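Local coordinates for protein aeromonas extracellular serine protease (Aeromonas sobria, PDB 3WQB) that cleaves peptide bonds that follow two basic residues, one of them lysine, as a secreted calcium-binding serine protease of the furin-like subtilases, at residues A215-I223 with P237-N245; L510-Q518 with R571-N579. The protein carries 1 engineered substitution. All coordinates share one frame; numbering follows the deposited sequence.

Interaction 1 (A215-I223 with P237-N245)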
# COMPACT_ATOMS: atom_id res chain seq x y z
N ALA A 215 -0.80 -0.70 2.78
CA ALA A 215 -0.77 -2.10 2.35
C ALA A 215 -0.19 -2.23 0.94
O ALA A 215 -0.59 -1.48 0.04
CB ALA A 215 -2.16 -2.68 2.40
N ALA A 216 0.73 -3.17 0.75
CA ALA A 216 1.29 -3.41 -0.58
C ALA A 216 0.31 -4.01 -1.57
O ALA A 216 0.49 -3.87 -2.78
CB ALA A 216 2.50 -4.30 -0.48
N GLY A 217 -0.72 -4.69 -1.07
CA GLY A 217 -1.59 -5.53 -1.91
C GLY A 217 -1.38 -7.01 -1.65
O GLY A 217 -0.35 -7.43 -1.11
N ASN A 218 -2.37 -7.80 -2.07
CA ASN A 218 -2.40 -9.25 -1.90
C ASN A 218 -2.43 -9.94 -3.25
O ASN A 218 -3.14 -10.93 -3.42
CB ASN A 218 -3.65 -9.67 -1.12
CG ASN A 218 -3.72 -9.05 0.25
OD1 ASN A 218 -2.69 -8.68 0.84
ND2 ASN A 218 -4.92 -8.96 0.78
N GLY A 219 -1.64 -9.42 -4.20
CA GLY A 219 -1.72 -9.88 -5.58
C GLY A 219 -0.55 -10.68 -6.09
O GLY A 219 -0.30 -10.67 -7.30
N PHE A 220 0.17 -11.39 -5.22
CA PHE A 220 1.22 -12.26 -5.77
C PHE A 220 0.69 -13.20 -6.85
O PHE A 220 1.35 -13.40 -7.85
CB PHE A 220 1.98 -13.05 -4.71
CG PHE A 220 3.36 -13.43 -5.16
CD1 PHE A 220 3.57 -14.59 -5.92
CD2 PHE A 220 4.45 -12.61 -4.88
CE1 PHE A 220 4.85 -14.93 -6.38
CE2 PHE A 220 5.73 -12.94 -5.32
CZ PHE A 220 5.93 -14.10 -6.08
N ASN A 221 -0.52 -13.71 -6.64
CA ASN A 221 -1.10 -14.71 -7.53
C ASN A 221 -2.36 -14.23 -8.27
O ASN A 221 -2.56 -14.57 -9.44
CB ASN A 221 -1.41 -15.98 -6.75
CG ASN A 221 -0.19 -16.56 -6.07
OD1 ASN A 221 -0.13 -16.69 -4.84
ND2 ASN A 221 0.81 -16.91 -6.87
N LYS A 222 -3.20 -13.46 -7.59
CA LYS A 222 -4.47 -13.05 -8.17
C LYS A 222 -4.82 -11.63 -7.78
O LYS A 222 -4.44 -11.16 -6.70
CB LYS A 222 -5.61 -14.01 -7.77
CG LYS A 222 -5.98 -14.01 -6.30
CD LYS A 222 -7.07 -15.05 -6.03
CE LYS A 222 -7.59 -14.98 -4.59
NZ LYS A 222 -8.60 -16.04 -4.36
N ILE A 223 -5.53 -10.95 -8.66
CA ILE A 223 -6.10 -9.65 -8.35
C ILE A 223 -7.59 -9.66 -8.63
O ILE A 223 -8.09 -10.45 -9.44
CB ILE A 223 -5.41 -8.49 -9.12
CG1 ILE A 223 -5.51 -8.67 -10.64
CG2 ILE A 223 -3.96 -8.35 -8.65
CD1 ILE A 223 -5.37 -7.36 -11.42
N PRO A 237 7.36 -18.17 -14.66
CA PRO A 237 8.23 -17.92 -13.52
C PRO A 237 7.45 -17.34 -12.34
O PRO A 237 6.43 -16.67 -12.54
CB PRO A 237 9.22 -16.89 -14.05
CG PRO A 237 9.18 -17.04 -15.52
CD PRO A 237 7.79 -17.44 -15.86
N LYS A 238 7.94 -17.61 -11.13
CA LYS A 238 7.24 -17.21 -9.91
C LYS A 238 7.48 -15.74 -9.56
O LYS A 238 8.02 -15.39 -8.51
CB LYS A 238 7.61 -18.14 -8.76
CG LYS A 238 7.17 -19.59 -9.00
CD LYS A 238 7.71 -20.52 -7.92
CE LYS A 238 7.27 -21.97 -8.16
NZ LYS A 238 5.82 -22.17 -7.87
N LEU A 239 7.06 -14.87 -10.47
CA LEU A 239 7.07 -13.42 -10.29
C LEU A 239 5.70 -12.97 -9.84
O LEU A 239 4.69 -13.56 -10.22
CB LEU A 239 7.41 -12.75 -11.62
CG LEU A 239 8.84 -13.02 -12.12
CD1 LEU A 239 9.04 -12.47 -13.51
CD2 LEU A 239 9.87 -12.43 -11.18
N PRO A 240 5.63 -11.90 -9.03
CA PRO A 240 4.32 -11.44 -8.58
C PRO A 240 3.44 -11.01 -9.75
O PRO A 240 3.92 -10.38 -10.70
CB PRO A 240 4.66 -10.24 -7.70
CG PRO A 240 5.97 -9.74 -8.24
CD PRO A 240 6.71 -11.01 -8.56
N PHE A 241 2.16 -11.32 -9.68
CA PHE A 241 1.23 -10.79 -10.66
C PHE A 241 1.09 -9.28 -10.40
O PHE A 241 1.20 -8.46 -11.31
CB PHE A 241 -0.10 -11.55 -10.56
CG PHE A 241 -1.03 -11.35 -11.75
CD1 PHE A 241 -0.54 -11.27 -13.05
CD2 PHE A 241 -2.40 -11.29 -11.55
CE1 PHE A 241 -1.42 -11.12 -14.13
CE2 PHE A 241 -3.29 -11.14 -12.62
CZ PHE A 241 -2.79 -11.06 -13.91
N GLU A 242 0.85 -8.92 -9.14
CA GLU A 242 0.85 -7.52 -8.73
C GLU A 242 2.19 -7.12 -8.12
O GLU A 242 2.50 -7.48 -6.98
CB GLU A 242 -0.28 -7.28 -7.74
CG GLU A 242 -0.44 -5.86 -7.30
CD GLU A 242 -1.72 -5.68 -6.56
OE1 GLU A 242 -2.73 -5.36 -7.22
OE2 GLU A 242 -1.72 -5.88 -5.33
N ASN A 243 2.98 -6.41 -8.90
CA ASN A 243 4.11 -5.70 -8.34
C ASN A 243 3.55 -4.50 -7.58
O ASN A 243 2.61 -3.85 -8.05
CB ASN A 243 5.03 -5.25 -9.47
CG ASN A 243 6.29 -4.61 -8.97
OD1 ASN A 243 6.26 -3.50 -8.44
ND2 ASN A 243 7.42 -5.29 -9.15
N SER A 244 4.08 -4.24 -6.39
CA SER A 244 3.59 -3.16 -5.53
C SER A 244 3.80 -1.73 -6.05
O SER A 244 3.27 -0.77 -5.46
CB SER A 244 4.15 -3.33 -4.12
OG SER A 244 5.56 -3.41 -4.13
N ASN A 245 4.57 -1.57 -7.12
CA ASN A 245 4.69 -0.28 -7.81
C ASN A 245 3.55 0.00 -8.79
O ASN A 245 3.47 1.10 -9.35
CB ASN A 245 6.04 -0.16 -8.53
CG ASN A 245 7.11 0.54 -7.70
OD1 ASN A 245 6.83 1.48 -6.97
ND2 ASN A 245 8.36 0.12 -7.86
O HOH W 1 -4.01 -6.74 -4.21
O HOH W 2 2.76 -15.27 -9.43
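Phe220 CB leads away from 237-245, but chi1 of -155° sets CG trans to its own N and swings the ring back over Pro240. Pro240 CA sits 3.8 Å from the Phe220 ring centroid and 8° off the normal, a CH-pi contact over the face, while Pro240 CB touches Phe220 CD2. Lys238 O meets the ring at its edge, near the plane. Glu242, with chi1 -177° and an extended chain, carries its carboxylate along 217-219 until OE2 lies 3.4 Å from Gly217 CA. Two backbone bonds fasten the loops: Glu242 N to Gly219 O (2.8 Å) and Phe241 N to Phe220 O (2.9 Å). Water 1 joins Asn218 N to Glu242 OE2, and water 2 donates to both Phe220 O and Leu239 O. The buried carboxylate is gripped further by Ser181 at OE1 and Ser272 at OE2, so its rotation is well fixed. Ile223 CG2 packs on Glu242 OE1, and Ile223 CG1 touches Phe241 CE2 at 3.9 Å. Asn218 closes the Ala-Ala-Gly-Asn motif and, as in other subtilases, is probably the oxyanion-hole asparagine; it lies near His115 and the engineered Ala336, both at predicted charge-relay positions, and its ND2 bonds the backbone of another protein's chain. The segment 215-223 leaves parallel-sheet strand 211-215 beside helix 335-352 and enters strand 222-225, while Phe241 also packs on strand 228-233.

Interaction 2 (L510-Q518 with R571-N579); sequences LVGQSLDQQ and RTTLTERNN. With CA (calcium ion), chain D.
Leu574, on edge strand 571-576 of an antiparallel sheet, packs against the first turns of helix 512-518 in the P-domain; the two axes approach to 7.9 Å at 117°. The van der Waals contacts centre on this leucine. Its chi1 of -179° holds CG trans to the backbone N, and the two methyls divide the helix surface: CD1 rests on the Ser514 carbonyl, 3.4 Å from Ser514 O, whereas CD2 reaches Val511 CG2 and Leu515 CB, each at 4.1 Å. Val511, the N-cap residue, crosses Glu576 at about a right angle and lays CG1 on its carboxylate, 3.7 Å from Glu576 OE2. One turn on from Ser514, Gln518 reaches the strand beside Thr572 and Thr573.

The polar contacts lie toward the strand's C-terminal end. Water 3 bridges Ser514 OG and Glu576 OE1, donating to the carboxylate. Glu576 OE2 makes salt bridges with Arg232 and Arg559, which would probably stabilise the buried carboxylate as an anion. Arg232 belongs to strand 228-233 of the same sheet, and Val511 packs on that strand too, at Leu230 and Arg232.

Metal binding comes last along the segment. Just past the strand, the chain turns Asn578 and Asn579 onto a calcium ion that Asp454, Asp488, Asp553 and, through its carbonyl O, Ala555 also bind, so the chain passes from the helix contact to the calcium site within a few residues. Asn578 OD1 and Asn579 OD1 each lie 2.4 Å from the calcium.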
# COMPACT_ATOMS: atom_id res chain seq x y z
N LEU A 510 -0.49 -5.91 -15.76
CA LEU A 510 -0.83 -4.91 -16.79
C LEU A 510 -1.27 -5.56 -18.10
O LEU A 510 -0.72 -5.27 -19.17
CB LEU A 510 0.31 -3.92 -17.01
CG LEU A 510 0.69 -3.06 -15.81
CD1 LEU A 510 1.89 -2.19 -16.15
CD2 LEU A 510 -0.49 -2.21 -15.37
N VAL A 511 -2.29 -6.40 -18.00
CA VAL A 511 -2.80 -7.17 -19.14
C VAL A 511 -3.97 -6.48 -19.87
O VAL A 511 -4.62 -7.08 -20.73
CB VAL A 511 -3.22 -8.59 -18.69
CG1 VAL A 511 -2.02 -9.37 -18.12
CG2 VAL A 511 -4.37 -8.53 -17.66
N GLY A 512 -4.21 -5.22 -19.52
CA GLY A 512 -5.35 -4.46 -20.04
C GLY A 512 -5.37 -4.26 -21.54
O GLY A 512 -6.45 -4.08 -22.11
N GLN A 513 -4.21 -4.30 -22.18
CA GLN A 513 -4.19 -4.17 -23.64
C GLN A 513 -4.84 -5.38 -24.30
O GLN A 513 -5.61 -5.23 -25.25
CB GLN A 513 -2.77 -3.99 -24.16
CG GLN A 513 -2.11 -2.71 -23.67
CD GLN A 513 -0.60 -2.75 -23.84
OE1 GLN A 513 0.07 -3.66 -23.36
NE2 GLN A 513 -0.07 -1.75 -24.52
N SER A 514 -4.56 -6.57 -23.77
CA SER A 514 -5.18 -7.80 -24.23
C SER A 514 -6.66 -7.84 -23.89
O SER A 514 -7.49 -8.25 -24.72
CB SER A 514 -4.46 -9.02 -23.66
OG SER A 514 -3.14 -9.10 -24.17
N LEU A 515 -7.01 -7.38 -22.69
CA LEU A 515 -8.41 -7.36 -22.27
C LEU A 515 -9.22 -6.42 -23.16
O LEU A 515 -10.32 -6.78 -23.59
CB LEU A 515 -8.53 -6.96 -20.79
CG LEU A 515 -9.92 -7.11 -20.15
CD1 LEU A 515 -10.42 -8.56 -20.19
CD2 LEU A 515 -9.88 -6.58 -18.74
N ASP A 516 -8.67 -5.25 -23.45
CA ASP A 516 -9.31 -4.28 -24.35
C ASP A 516 -9.54 -4.87 -25.73
O ASP A 516 -10.63 -4.71 -26.29
CB ASP A 516 -8.48 -3.00 -24.45
CG ASP A 516 -8.80 -2.00 -23.36
OD1 ASP A 516 -9.52 -2.34 -22.40
OD2 ASP A 516 -8.33 -0.85 -23.47
N GLN A 517 -8.54 -5.55 -26.27
CA GLN A 517 -8.66 -6.17 -27.59
C GLN A 517 -9.78 -7.23 -27.63
O GLN A 517 -10.59 -7.25 -28.56
CB GLN A 517 -7.32 -6.77 -28.04
CG GLN A 517 -7.31 -7.30 -29.48
CD GLN A 517 -7.73 -6.27 -30.51
OE1 GLN A 517 -8.65 -6.51 -31.29
NE2 GLN A 517 -7.06 -5.12 -30.52
N GLN A 518 -9.82 -8.08 -26.61
CA GLN A 518 -10.86 -9.11 -26.49
C GLN A 518 -12.26 -8.52 -26.30
O GLN A 518 -13.20 -8.90 -27.01
CB GLN A 518 -10.53 -10.08 -25.35
CG GLN A 518 -11.63 -11.09 -25.04
CD GLN A 518 -11.30 -11.99 -23.87
OE1 GLN A 518 -10.60 -13.00 -24.03
NE2 GLN A 518 -11.79 -11.64 -22.69
N ARG A 571 -15.97 -18.40 -16.37
CA ARG A 571 -14.54 -18.24 -16.57
C ARG A 571 -14.19 -18.11 -18.05
O ARG A 571 -14.63 -18.91 -18.88
CB ARG A 571 -13.75 -19.37 -15.91
CG ARG A 571 -13.75 -19.30 -14.39
CD ARG A 571 -12.78 -20.29 -13.77
NE ARG A 571 -12.61 -20.10 -12.33
CZ ARG A 571 -13.45 -20.54 -11.39
NH1 ARG A 571 -14.56 -21.20 -11.72
NH2 ARG A 571 -13.20 -20.31 -10.11
N THR A 572 -13.41 -17.08 -18.36
CA THR A 572 -12.93 -16.78 -19.70
C THR A 572 -11.41 -16.94 -19.70
O THR A 572 -10.77 -16.83 -18.65
CB THR A 572 -13.26 -15.30 -20.11
OG1 THR A 572 -14.62 -14.99 -19.80
CG2 THR A 572 -13.03 -15.07 -21.61
N THR A 573 -10.84 -17.23 -20.86
CA THR A 573 -9.39 -17.16 -21.01
C THR A 573 -9.02 -15.92 -21.82
O THR A 573 -9.63 -15.62 -22.86
CB THR A 573 -8.79 -18.44 -21.64
OG1 THR A 573 -8.91 -19.51 -20.70
CG2 THR A 573 -7.31 -18.24 -21.98
N LEU A 574 -8.05 -15.18 -21.32
CA LEU A 574 -7.49 -14.04 -22.02
C LEU A 574 -6.11 -14.46 -22.51
O LEU A 574 -5.30 -14.98 -21.74
CB LEU A 574 -7.39 -12.84 -21.07
CG LEU A 574 -6.84 -11.52 -21.60
CD1 LEU A 574 -7.76 -10.93 -22.66
CD2 LEU A 574 -6.64 -10.54 -20.45
N THR A 575 -5.86 -14.27 -23.80
CA THR A 575 -4.56 -14.57 -24.38
C THR A 575 -3.80 -13.27 -24.60
O THR A 575 -4.34 -12.32 -25.19
CB THR A 575 -4.68 -15.36 -25.69
OG1 THR A 575 -5.44 -16.55 -25.45
CG2 THR A 575 -3.30 -15.75 -26.24
N GLU A 576 -2.57 -13.22 -24.09
CA GLU A 576 -1.69 -12.10 -24.35
C GLU A 576 -0.86 -12.44 -25.58
O GLU A 576 0.00 -13.32 -25.53
CB GLU A 576 -0.73 -11.87 -23.20
CG GLU A 576 -1.32 -11.37 -21.91
CD GLU A 576 -0.21 -10.90 -20.99
OE1 GLU A 576 0.32 -9.79 -21.24
OE2 GLU A 576 0.15 -11.64 -20.05
N ARG A 577 -1.13 -11.73 -26.67
CA ARG A 577 -0.40 -11.94 -27.91
C ARG A 577 0.87 -11.09 -27.90
O ARG A 577 0.86 -9.92 -27.51
CB ARG A 577 -1.27 -11.57 -29.11
CG ARG A 577 -2.67 -12.18 -29.06
CD ARG A 577 -2.74 -13.51 -29.80
NE ARG A 577 -3.90 -14.31 -29.39
CZ ARG A 577 -5.15 -14.12 -29.80
NH1 ARG A 577 -5.44 -13.15 -30.66
NH2 ARG A 577 -6.12 -14.91 -29.36
N ASN A 578 1.98 -11.69 -28.31
CA ASN A 578 3.25 -10.97 -28.38
C ASN A 578 3.17 -9.69 -29.22
O ASN A 578 2.44 -9.63 -30.21
CB ASN A 578 4.36 -11.87 -28.89
CG ASN A 578 5.74 -11.27 -28.71
OD1 ASN A 578 6.03 -10.65 -27.69
ND2 ASN A 578 6.59 -11.44 -29.71
N ASN A 579 3.89 -8.65 -28.80
CA ASN A 579 3.98 -7.43 -29.61
C ASN A 579 4.52 -7.74 -31.00
O ASN A 579 5.54 -8.42 -31.13
CB ASN A 579 4.83 -6.36 -28.92
CG ASN A 579 6.20 -6.87 -28.51
OD1 ASN A 579 6.31 -7.78 -27.69
ND2 ASN A 579 7.24 -6.27 -29.07
CA CA D . 7.67 -9.33 -26.53
O HOH W 3 -1.25 -8.02 -22.62

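Followed from the N terminus, interaction 1 comes first: 237-245 returns to 215-223 and closes a short loop holding the strands 222-225 and 228-233. Interaction 2 opens far later, when 571-576 comes back to helix 512-518 and closes a longer loop. The two are in series, neither nested nor crossed, with centres about 18 Å apart and nearest atoms about 4 Å. One antiparallel sheet joins the subtilisin domain to the P-domain: interaction 1 includes the start of its outermost strand 222-225, interaction 2 the other outermost strand, 571-576, with 228-233 and 559-565 between. Strand 571-576 leads on to calcium ligands 578-579; strand 222-225 starts just after the residues near the predicted charge-relay positions.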